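Local coordinates for O-phospho-L-seryl-tRNA:Cys-tRNA synthase (Methanocaldococcus jannaschii DSM 2661, PDB 5X6B), which probably converts O-phosphoseryl-tRNA(Cys) into Cys-tRNA(Cys) in a pyridoxal phosphate-dependent reaction, at residues T324-Q338 and P343-L356. Numbering follows the deposited sequence.
Sequences TRYVVDELEKIGFKQ and PKEHDLIKFETPVL
The Phe351 ring lies between helix 324-331 and the strand pair 337-338/349-352, its plane at 50° to that of Phe336, an oblique pairing. Phe336 CB sits over one face of the Phe351 ring, while Phe351 CZ lies 3.8 Å from Val328 CA on the helix, and Leu331 CD1 meets Phe351 CE2. With CG anti to the carbonyl carbon (chi1 -74°), the Phe336 ring lies flat against Thr353, whose CG2 faces its centre, 3.5 Å from the centroid; Val355 CG1 meets the ring edge. Farther along, Ile349 CD1 packs against Thr324 CG2 and Val328 CG2.

At this same end of the helix, the extended Arg325 side chain holds the Lys344 carbonyl side-on: NE and NH2 each lie 2.8 Å from Lys344 O, which stays in the guanidinium plane. NH2 also forms a salt bridge with Glu345 OE2, the two charged planes almost perpendicular, and Pro343 CB rests over one guanidinium face. A leucine in place of Arg325 would probably leave Lys344 O without both donors and Glu345 without this charge partner, freeing the loop to shift.

Two backbone hydrogen bonds between Lys337 and Glu352 tie the strands of the antiparallel hairpin together, and a Schellman motif with Gly335 as its C-prime residue ends the helix and leads into the hairpin. Strand 389-392 completes the three-stranded sheet beyond 349-352, and helix 399-415 packs beside helix 317-331, touching Leu331 and Ile334.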
ATOM      1  N   THR B 324     -20.598 -17.620  -8.311  1.00 45.27           N
ATOM      2  CA  THR B 324     -19.768 -18.809  -8.397  1.00 45.83           C
ATOM      3  C   THR B 324     -20.573 -20.011  -8.870  1.00 52.88           C
ATOM      4  O   THR B 324     -20.185 -20.708  -9.813  1.00 51.61           O
ATOM      5  CB  THR B 324     -19.138 -19.131  -7.031  1.00 57.10           C
ATOM      6  OG1 THR B 324     -18.373 -18.008  -6.579  1.00 47.67           O
ATOM      7  CG2 THR B 324     -18.250 -20.360  -7.120  1.00 39.53           C
ATOM      8  N   ARG B 325     -21.701 -20.248  -8.210  1.00 49.07           N
ATOM      9  CA  ARG B 325     -22.527 -21.406  -8.521  1.00 48.00           C
ATOM     10  C   ARG B 325     -23.166 -21.284  -9.896  1.00 53.30           C
ATOM     11  O   ARG B 325     -23.397 -22.291 -10.562  1.00 49.75           O
ATOM     12  CB  ARG B 325     -23.596 -21.601  -7.449  1.00 44.72           C
ATOM     13  CG  ARG B 325     -23.000 -21.959  -6.105  1.00 53.98           C
ATOM     14  CD  ARG B 325     -24.045 -22.214  -5.045  1.00 55.69           C
ATOM     15  NE  ARG B 325     -23.413 -22.444  -3.750  1.00 56.40           N
ATOM     16  CZ  ARG B 325     -24.075 -22.633  -2.613  1.00 75.38           C
ATOM     17  NH1 ARG B 325     -25.402 -22.624  -2.603  1.00 73.34           N
ATOM     18  NH2 ARG B 325     -23.407 -22.831  -1.484  1.00 78.43           N
ATOM     19  N   TYR B 326     -23.437 -20.052 -10.323  1.00 52.67           N
ATOM     20  CA  TYR B 326     -23.912 -19.812 -11.681  1.00 42.95           C
ATOM     21  C   TYR B 326     -22.888 -20.305 -12.696  1.00 52.69           C
ATOM     22  O   TYR B 326     -23.242 -20.929 -13.692  1.00 62.17           O
ATOM     23  CB  TYR B 326     -24.200 -18.329 -11.911  1.00 60.33           C
ATOM     24  CG  TYR B 326     -24.482 -17.987 -13.359  1.00 57.02           C
ATOM     25  CD1 TYR B 326     -25.733 -18.217 -13.920  1.00 55.05           C
ATOM     26  CD2 TYR B 326     -23.492 -17.440 -14.168  1.00 59.67           C
ATOM     27  CE1 TYR B 326     -25.988 -17.909 -15.244  1.00 63.90           C
ATOM     28  CE2 TYR B 326     -23.741 -17.130 -15.492  1.00 68.23           C
ATOM     29  CZ  TYR B 326     -24.988 -17.363 -16.022  1.00 59.64           C
ATOM     30  OH  TYR B 326     -25.228 -17.054 -17.338  1.00 54.99           O
ATOM     31  N   VAL B 327     -21.619 -20.022 -12.429  1.00 56.21           N
ATOM     32  CA  VAL B 327     -20.528 -20.448 -13.301  1.00 51.33           C
ATOM     33  C   VAL B 327     -20.406 -21.967 -13.343  1.00 57.05           C
ATOM     34  O   VAL B 327     -20.295 -22.554 -14.423  1.00 59.51           O
ATOM     35  CB  VAL B 327     -19.180 -19.837 -12.852  1.00 58.44           C
ATOM     36  CG1 VAL B 327     -18.031 -20.426 -13.646  1.00 35.42           C
ATOM     37  CG2 VAL B 327     -19.210 -18.315 -12.994  1.00 52.24           C
ATOM     38  N   VAL B 328     -20.428 -22.600 -12.171  1.00 58.55           N
ATOM     39  CA  VAL B 328     -20.328 -24.057 -12.089  1.00 54.10           C
ATOM     40  C   VAL B 328     -21.477 -24.742 -12.827  1.00 65.88           C
ATOM     41  O   VAL B 328     -21.246 -25.592 -13.690  1.00 67.45           O
ATOM     42  CB  VAL B 328     -20.307 -24.552 -10.626  1.00 61.82           C
ATOM     43  CG1 VAL B 328     -20.555 -26.053 -10.571  1.00 60.60           C
ATOM     44  CG2 VAL B 328     -18.980 -24.208  -9.966  1.00 47.51           C
ATOM     45  N   ASP B 329     -22.708 -24.360 -12.496  1.00 56.74           N
ATOM     46  CA  ASP B 329     -23.889 -24.963 -13.108  1.00 61.19           C
ATOM     47  C   ASP B 329     -23.871 -24.805 -14.623  1.00 61.30           C
ATOM     48  O   ASP B 329     -24.358 -25.663 -15.357  1.00 67.38           O
ATOM     49  CB  ASP B 329     -25.172 -24.345 -12.539  1.00 54.31           C
ATOM     50  CG  ASP B 329     -25.366 -24.645 -11.061  1.00 75.21           C
ATOM     51  OD1 ASP B 329     -24.713 -25.578 -10.543  1.00 81.12           O
ATOM     52  OD2 ASP B 329     -26.179 -23.947 -10.419  1.00 65.92           O
ATOM     53  N   GLU B 330     -23.288 -23.707 -15.085  1.00 61.23           N
ATOM     54  CA  GLU B 330     -23.347 -23.355 -16.497  1.00 59.00           C
ATOM     55  C   GLU B 330     -22.247 -24.033 -17.313  1.00 53.78           C
ATOM     56  O   GLU B 330     -22.489 -24.493 -18.425  1.00 65.02           O
ATOM     57  CB  GLU B 330     -23.267 -21.837 -16.654  1.00 64.64           C
ATOM     58  CG  GLU B 330     -23.824 -21.314 -17.953  1.00 68.33           C
ATOM     59  CD  GLU B 330     -25.329 -21.454 -18.058  1.00 71.08           C
ATOM     60  OE1 GLU B 330     -26.007 -21.518 -17.009  1.00 66.38           O
ATOM     61  OE2 GLU B 330     -25.833 -21.503 -19.199  1.00 75.37           O
ATOM     62  N   LEU B 331     -21.041 -24.102 -16.765  1.00 62.06           N
ATOM     63  CA  LEU B 331     -19.924 -24.703 -17.491  1.00 66.74           C
ATOM     64  C   LEU B 331     -19.959 -26.231 -17.453  1.00 67.28           C
ATOM     65  O   LEU B 331     -19.305 -26.891 -18.260  1.00 59.93           O
ATOM     66  CB  LEU B 331     -18.595 -24.193 -16.935  1.00 66.40           C
ATOM     67  CG  LEU B 331     -18.337 -22.709 -17.207  1.00 60.05           C
ATOM     68  CD1 LEU B 331     -16.990 -22.278 -16.646  1.00 52.34           C
ATOM     69  CD2 LEU B 331     -18.420 -22.421 -18.697  1.00 48.80           C
ATOM     70  N   GLU B 332     -20.725 -26.794 -16.522  1.00 67.37           N
ATOM     71  CA  GLU B 332     -20.941 -28.236 -16.506  1.00 63.73           C
ATOM     72  C   GLU B 332     -21.711 -28.679 -17.747  1.00 64.00           C
ATOM     73  O   GLU B 332     -21.585 -29.821 -18.190  1.00 72.65           O
ATOM     74  CB  GLU B 332     -21.684 -28.665 -15.238  1.00 52.48           C
ATOM     75  CG  GLU B 332     -20.808 -28.676 -13.996  1.00 79.91           C
ATOM     76  CD  GLU B 332     -21.507 -29.246 -12.780  1.00 94.03           C
ATOM     77  OE1 GLU B 332     -22.757 -29.230 -12.748  1.00102.82           O
ATOM     78  OE2 GLU B 332     -20.803 -29.723 -11.862  1.00 75.61           O
ATOM     79  N   LYS B 333     -22.494 -27.760 -18.306  1.00 60.43           N
ATOM     80  CA  LYS B 333     -23.296 -28.033 -19.494  1.00 60.99           C
ATOM     81  C   LYS B 333     -22.436 -28.321 -20.720  1.00 64.71           C
ATOM     82  O   LYS B 333     -22.889 -28.982 -21.655  1.00 80.15           O
ATOM     83  CB  LYS B 333     -24.234 -26.856 -19.790  1.00 64.62           C
ATOM     84  CG  LYS B 333     -25.245 -26.566 -18.690  1.00 63.95           C
ATOM     85  CD  LYS B 333     -26.108 -25.366 -19.036  1.00 64.88           C
ATOM     86  CE  LYS B 333     -27.138 -25.091 -17.952  1.00 73.08           C
ATOM     87  NZ  LYS B 333     -27.981 -23.899 -18.268  1.00 80.71           N
ATOM     88  N   ILE B 334     -21.201 -27.826 -20.723  1.00 66.45           N
ATOM     89  CA  ILE B 334     -20.314 -28.048 -21.862  1.00 73.34           C
ATOM     90  C   ILE B 334     -19.243 -29.078 -21.543  1.00 57.47           C
ATOM     91  O   ILE B 334     -18.376 -29.353 -22.370  1.00 67.98           O
ATOM     92  CB  ILE B 334     -19.626 -26.744 -22.331  1.00 68.39           C
ATOM     93  CG1 ILE B 334     -18.766 -26.153 -21.214  1.00 71.52           C
ATOM     94  CG2 ILE B 334     -20.658 -25.743 -22.804  1.00 53.02           C
ATOM     95  CD1 ILE B 334     -17.932 -24.969 -21.642  1.00 65.70           C
ATOM     96  N   GLY B 335     -19.299 -29.639 -20.340  1.00 60.68           N
ATOM     97  CA  GLY B 335     -18.413 -30.733 -19.983  1.00 73.95           C
ATOM     98  C   GLY B 335     -17.325 -30.422 -18.969  1.00 75.86           C
ATOM     99  O   GLY B 335     -16.314 -31.120 -18.909  1.00 82.06           O
ATOM    100  N   PHE B 336     -17.518 -29.375 -18.175  1.00 69.36           N
ATOM    101  CA  PHE B 336     -16.592 -29.081 -17.090  1.00 64.37           C
ATOM    102  C   PHE B 336     -17.113 -29.724 -15.815  1.00 69.34           C
ATOM    103  O   PHE B 336     -18.260 -29.510 -15.438  1.00 69.22           O
ATOM    104  CB  PHE B 336     -16.410 -27.571 -16.885  1.00 49.64           C
ATOM    105  CG  PHE B 336     -15.575 -26.895 -17.944  1.00 57.94           C
ATOM    106  CD1 PHE B 336     -15.230 -27.554 -19.116  1.00 65.37           C
ATOM    107  CD2 PHE B 336     -15.110 -25.602 -17.751  1.00 62.16           C
ATOM    108  CE1 PHE B 336     -14.460 -26.928 -20.082  1.00 60.23           C
ATOM    109  CE2 PHE B 336     -14.334 -24.972 -18.711  1.00 55.34           C
ATOM    110  CZ  PHE B 336     -14.010 -25.637 -19.878  1.00 67.34           C
ATOM    111  N   LYS B 337     -16.282 -30.522 -15.152  1.00 65.41           N
ATOM    112  CA  LYS B 337     -16.694 -31.140 -13.900  1.00 55.26           C
ATOM    113  C   LYS B 337     -16.098 -30.392 -12.719  1.00 64.43           C
ATOM    114  O   LYS B 337     -14.876 -30.331 -12.567  1.00 56.72           O
ATOM    115  CB  LYS B 337     -16.282 -32.612 -13.855  1.00 67.60           C
ATOM    116  CG  LYS B 337     -16.651 -33.320 -12.551  1.00 63.20           C
ATOM    117  CD  LYS B 337     -16.264 -34.796 -12.591  1.00 79.52           C
ATOM    118  CE  LYS B 337     -16.684 -35.526 -11.321  1.00 84.43           C
ATOM    119  NZ  LYS B 337     -18.155 -35.444 -11.091  1.00 88.99           N
ATOM    120  N   GLN B 338     -16.958 -29.810 -11.889  1.00 52.60           N
ATOM    121  CA  GLN B 338     -16.485 -29.143 -10.686  1.00 56.08           C
ATOM    122  C   GLN B 338     -15.845 -30.160  -9.752  1.00 61.93           C
ATOM    123  O   GLN B 338     -16.445 -31.183  -9.428  1.00 70.99           O
ATOM    124  CB  GLN B 338     -17.617 -28.422  -9.958  1.00 55.72           C
ATOM    125  CG  GLN B 338     -17.147 -27.766  -8.668  1.00 54.15           C
ATOM    126  CD  GLN B 338     -18.226 -27.685  -7.610  1.00 62.06           C
ATOM    127  OE1 GLN B 338     -19.394 -27.445  -7.910  1.00 66.92           O
ATOM    128  NE2 GLN B 338     -17.839 -27.905  -6.359  1.00 65.60           N
ATOM    129  N   PRO B 343     -22.315 -28.267  -2.995  1.00 65.89           N
ATOM    130  CA  PRO B 343     -22.063 -27.110  -3.858  1.00 61.79           C
ATOM    131  C   PRO B 343     -20.980 -26.196  -3.292  1.00 62.79           C
ATOM    132  O   PRO B 343     -20.642 -26.312  -2.113  1.00 63.39           O
ATOM    133  CB  PRO B 343     -23.413 -26.401  -3.875  1.00 61.19           C
ATOM    134  CG  PRO B 343     -23.968 -26.680  -2.520  1.00 62.87           C
ATOM    135  CD  PRO B 343     -23.521 -28.076  -2.168  1.00 71.72           C
ATOM    136  N   LYS B 344     -20.456 -25.296  -4.120  1.00 65.91           N
ATOM    137  CA  LYS B 344     -19.393 -24.394  -3.694  1.00 47.63           C
ATOM    138  C   LYS B 344     -19.821 -23.514  -2.529  1.00 53.46           C
ATOM    139  O   LYS B 344     -20.865 -22.868  -2.578  1.00 56.34           O
ATOM    140  CB  LYS B 344     -18.937 -23.512  -4.857  1.00 47.09           C
ATOM    141  CG  LYS B 344     -18.178 -24.242  -5.953  1.00 49.24           C
ATOM    142  CD  LYS B 344     -16.954 -24.968  -5.413  1.00 59.49           C
ATOM    143  CE  LYS B 344     -15.972 -24.029  -4.729  1.00 61.31           C
ATOM    144  NZ  LYS B 344     -14.730 -24.752  -4.318  1.00 59.75           N
ATOM    145  N   GLU B 345     -19.014 -23.513  -1.472  1.00 61.16           N
ATOM    146  CA  GLU B 345     -19.190 -22.568  -0.378  1.00 66.90           C
ATOM    147  C   GLU B 345     -18.000 -21.613  -0.384  1.00 50.22           C
ATOM    148  O   GLU B 345     -17.688 -20.971   0.618  1.00 44.52           O
ATOM    149  CB  GLU B 345     -19.319 -23.289   0.967  1.00 56.00           C
ATOM    150  CG  GLU B 345     -20.758 -23.422   1.471  1.00 74.97           C
ATOM    151  CD  GLU B 345     -21.451 -22.083   1.673  1.00 81.71           C
ATOM    152  OE1 GLU B 345     -20.804 -21.137   2.172  1.00 85.51           O
ATOM    153  OE2 GLU B 345     -22.648 -21.979   1.326  1.00 82.89           O
ATOM    154  N   HIS B 346     -17.346 -21.534  -1.540  1.00 43.46           N
ATOM    155  CA  HIS B 346     -16.255 -20.596  -1.773  1.00 54.61           C
ATOM    156  C   HIS B 346     -16.200 -20.288  -3.266  1.00 57.02           C
ATOM    157  O   HIS B 346     -16.764 -21.022  -4.073  1.00 59.27           O
ATOM    158  CB  HIS B 346     -14.926 -21.173  -1.285  1.00 50.00           C
ATOM    159  CG  HIS B 346     -13.797 -20.185  -1.274  1.00 45.37           C
ATOM    160  ND1 HIS B 346     -12.898 -20.072  -2.316  1.00 48.17           N
ATOM    161  CD2 HIS B 346     -13.409 -19.287  -0.341  1.00 39.17           C
ATOM    162  CE1 HIS B 346     -12.006 -19.142  -2.022  1.00 50.81           C
ATOM    163  NE2 HIS B 346     -12.290 -18.649  -0.831  1.00 44.87           N
ATOM    164  N   ASP B 347     -15.513 -19.211  -3.631  1.00 48.07           N
ATOM    165  CA  ASP B 347     -15.492 -18.743  -5.018  1.00 44.21           C
ATOM    166  C   ASP B 347     -14.399 -19.392  -5.872  1.00 50.29           C
ATOM    167  O   ASP B 347     -14.421 -19.289  -7.098  1.00 53.98           O
ATOM    168  CB  ASP B 347     -15.329 -17.226  -5.031  1.00 48.97           C
ATOM    169  CG  ASP B 347     -14.111 -16.773  -4.254  1.00 54.79           C
ATOM    170  OD1 ASP B 347     -12.981 -17.002  -4.731  1.00 52.70           O
ATOM    171  OD2 ASP B 347     -14.275 -16.244  -3.129  1.00 57.67           O
ATOM    172  N   LEU B 348     -13.443 -20.059  -5.232  1.00 56.36           N
ATOM    173  CA  LEU B 348     -12.378 -20.716  -5.977  1.00 45.79           C
ATOM    174  C   LEU B 348     -12.915 -22.000  -6.595  1.00 55.91           C
ATOM    175  O   LEU B 348     -13.282 -22.932  -5.884  1.00 52.49           O
ATOM    176  CB  LEU B 348     -11.178 -21.010  -5.071  1.00 51.49           C
ATOM    177  CG  LEU B 348      -9.807 -21.308  -5.699  1.00 52.45           C
ATOM    178  CD1 LEU B 348      -8.733 -21.292  -4.624  1.00 59.22           C
ATOM    179  CD2 LEU B 348      -9.758 -22.626  -6.464  1.00 52.58           C
ATOM    180  N   ILE B 349     -12.943 -22.057  -7.921  1.00 51.60           N
ATOM    181  CA  ILE B 349     -13.446 -23.238  -8.606  1.00 45.42           C
ATOM    182  C   ILE B 349     -12.339 -24.001  -9.320  1.00 58.55           C
ATOM    183  O   ILE B 349     -11.537 -23.413 -10.047  1.00 56.13           O
ATOM    184  CB  ILE B 349     -14.524 -22.871  -9.645  1.00 61.97           C
ATOM    185  CG1 ILE B 349     -15.588 -21.963  -9.033  1.00 53.34           C
ATOM    186  CG2 ILE B 349     -15.162 -24.124 -10.216  1.00 58.77           C
ATOM    187  CD1 ILE B 349     -16.568 -21.426 -10.060  1.00 50.83           C
ATOM    188  N   LYS B 350     -12.305 -25.314  -9.120  1.00 63.85           N
ATOM    189  CA  LYS B 350     -11.419 -26.168  -9.901  1.00 62.73           C
ATOM    190  C   LYS B 350     -12.222 -27.142 -10.762  1.00 64.68           C
ATOM    191  O   LYS B 350     -12.917 -28.020 -10.248  1.00 57.24           O
ATOM    192  CB  LYS B 350     -10.460 -26.932  -8.994  1.00 65.76           C
ATOM    193  CG  LYS B 350      -9.418 -27.738  -9.756  1.00 68.69           C
ATOM    194  CD  LYS B 350      -8.435 -28.400  -8.807  1.00 77.90           C
ATOM    195  CE  LYS B 350      -7.348 -29.144  -9.555  1.00 67.13           C
ATOM    196  NZ  LYS B 350      -6.378 -29.777  -8.620  1.00 79.95           N
ATOM    197  N   PHE B 351     -12.127 -26.969 -12.077  1.00 59.79           N
ATOM    198  CA  PHE B 351     -12.815 -27.836 -13.021  1.00 56.40           C
ATOM    199  C   PHE B 351     -11.889 -28.903 -13.576  1.00 63.68           C
ATOM    200  O   PHE B 351     -10.741 -28.622 -13.917  1.00 70.00           O
ATOM    201  CB  PHE B 351     -13.384 -27.036 -14.203  1.00 64.75           C
ATOM    202  CG  PHE B 351     -14.566 -26.173 -13.861  1.00 69.29           C
ATOM    203  CD1 PHE B 351     -15.758 -26.736 -13.437  1.00 64.74           C
ATOM    204  CD2 PHE B 351     -14.497 -24.795 -14.011  1.00 67.69           C
ATOM    205  CE1 PHE B 351     -16.849 -25.940 -13.138  1.00 68.16           C
ATOM    206  CE2 PHE B 351     -15.583 -23.995 -13.715  1.00 63.14           C
ATOM    207  CZ  PHE B 351     -16.763 -24.569 -13.278  1.00 63.72           C
ATOM    208  N   GLU B 352     -12.393 -30.125 -13.682  1.00 68.60           N
ATOM    209  CA  GLU B 352     -11.760 -31.106 -14.542  1.00 65.56           C
ATOM    210  C   GLU B 352     -12.311 -30.868 -15.938  1.00 70.45           C
ATOM    211  O   GLU B 352     -13.528 -30.877 -16.139  1.00 72.36           O
ATOM    212  CB  GLU B 352     -12.039 -32.532 -14.074  1.00 73.83           C
ATOM    213  CG  GLU B 352     -11.349 -33.592 -14.916  1.00 82.15           C
ATOM    214  CD  GLU B 352     -11.722 -34.996 -14.497  1.00 80.36           C
ATOM    215  OE1 GLU B 352     -12.612 -35.141 -13.632  1.00 77.81           O
ATOM    216  OE2 GLU B 352     -11.122 -35.951 -15.030  1.00 92.42           O
ATOM    217  N   THR B 353     -11.425 -30.632 -16.898  1.00 72.23           N
ATOM    218  CA  THR B 353     -11.855 -30.212 -18.226  1.00 66.31           C
ATOM    219  C   THR B 353     -11.326 -31.109 -19.340  1.00 63.51           C
ATOM    220  O   THR B 353     -10.441 -30.710 -20.091  1.00 72.43           O
ATOM    221  CB  THR B 353     -11.420 -28.758 -18.506  1.00 74.30           C
ATOM    222  OG1 THR B 353      -9.993 -28.655 -18.420  1.00 70.56           O
ATOM    223  CG2 THR B 353     -12.048 -27.806 -17.497  1.00 55.27           C
ATOM    224  N   PRO B 354     -11.886 -32.323 -19.461  1.00 76.84           N
ATOM    225  CA  PRO B 354     -11.440 -33.285 -20.476  1.00 71.81           C
ATOM    226  C   PRO B 354     -11.574 -32.749 -21.898  1.00 71.98           C
ATOM    227  O   PRO B 354     -10.719 -33.026 -22.739  1.00 72.16           O
ATOM    228  CB  PRO B 354     -12.375 -34.482 -20.262  1.00 76.06           C
ATOM    229  CG  PRO B 354     -12.882 -34.332 -18.873  1.00 68.43           C
ATOM    230  CD  PRO B 354     -12.993 -32.859 -18.651  1.00 77.54           C
ATOM    231  N   VAL B 355     -12.632 -31.985 -22.153  1.00 71.56           N
ATOM    232  CA  VAL B 355     -12.904 -31.469 -23.490  1.00 74.17           C
ATOM    233  C   VAL B 355     -11.774 -30.559 -23.980  1.00 72.86           C
ATOM    234  O   VAL B 355     -11.501 -30.489 -25.176  1.00 72.53           O
ATOM    235  CB  VAL B 355     -14.259 -30.709 -23.533  1.00 77.43           C
ATOM    236  CG1 VAL B 355     -14.254 -29.518 -22.582  1.00 67.23           C
ATOM    237  CG2 VAL B 355     -14.597 -30.275 -24.952  1.00 67.95           C
ATOM    238  N   LEU B 356     -11.096 -29.888 -23.053  1.00 68.89           N
ATOM    239  CA  LEU B 356      -9.981 -29.022 -23.422  1.00 73.79           C
ATOM    240  C   LEU B 356      -8.759 -29.835 -23.883  1.00 81.33           C
ATOM    241  O   LEU B 356      -7.986 -29.364 -24.718  1.00 84.92           O
ATOM    242  CB  LEU B 356      -9.615 -28.099 -22.256  1.00 70.89           C
ATOM    243  CG  LEU B 356     -10.711 -27.126 -21.803  1.00 73.70           C
ATOM    244  CD1 LEU B 356     -10.198 -26.193 -20.720  1.00 73.08           C
ATOM    245  CD2 LEU B 356     -11.254 -26.326 -22.982  1.00 68.51           C
TER
HETATM  246  O   HOH W   1     -21.502 -25.558  -6.721  1.00 60.20           O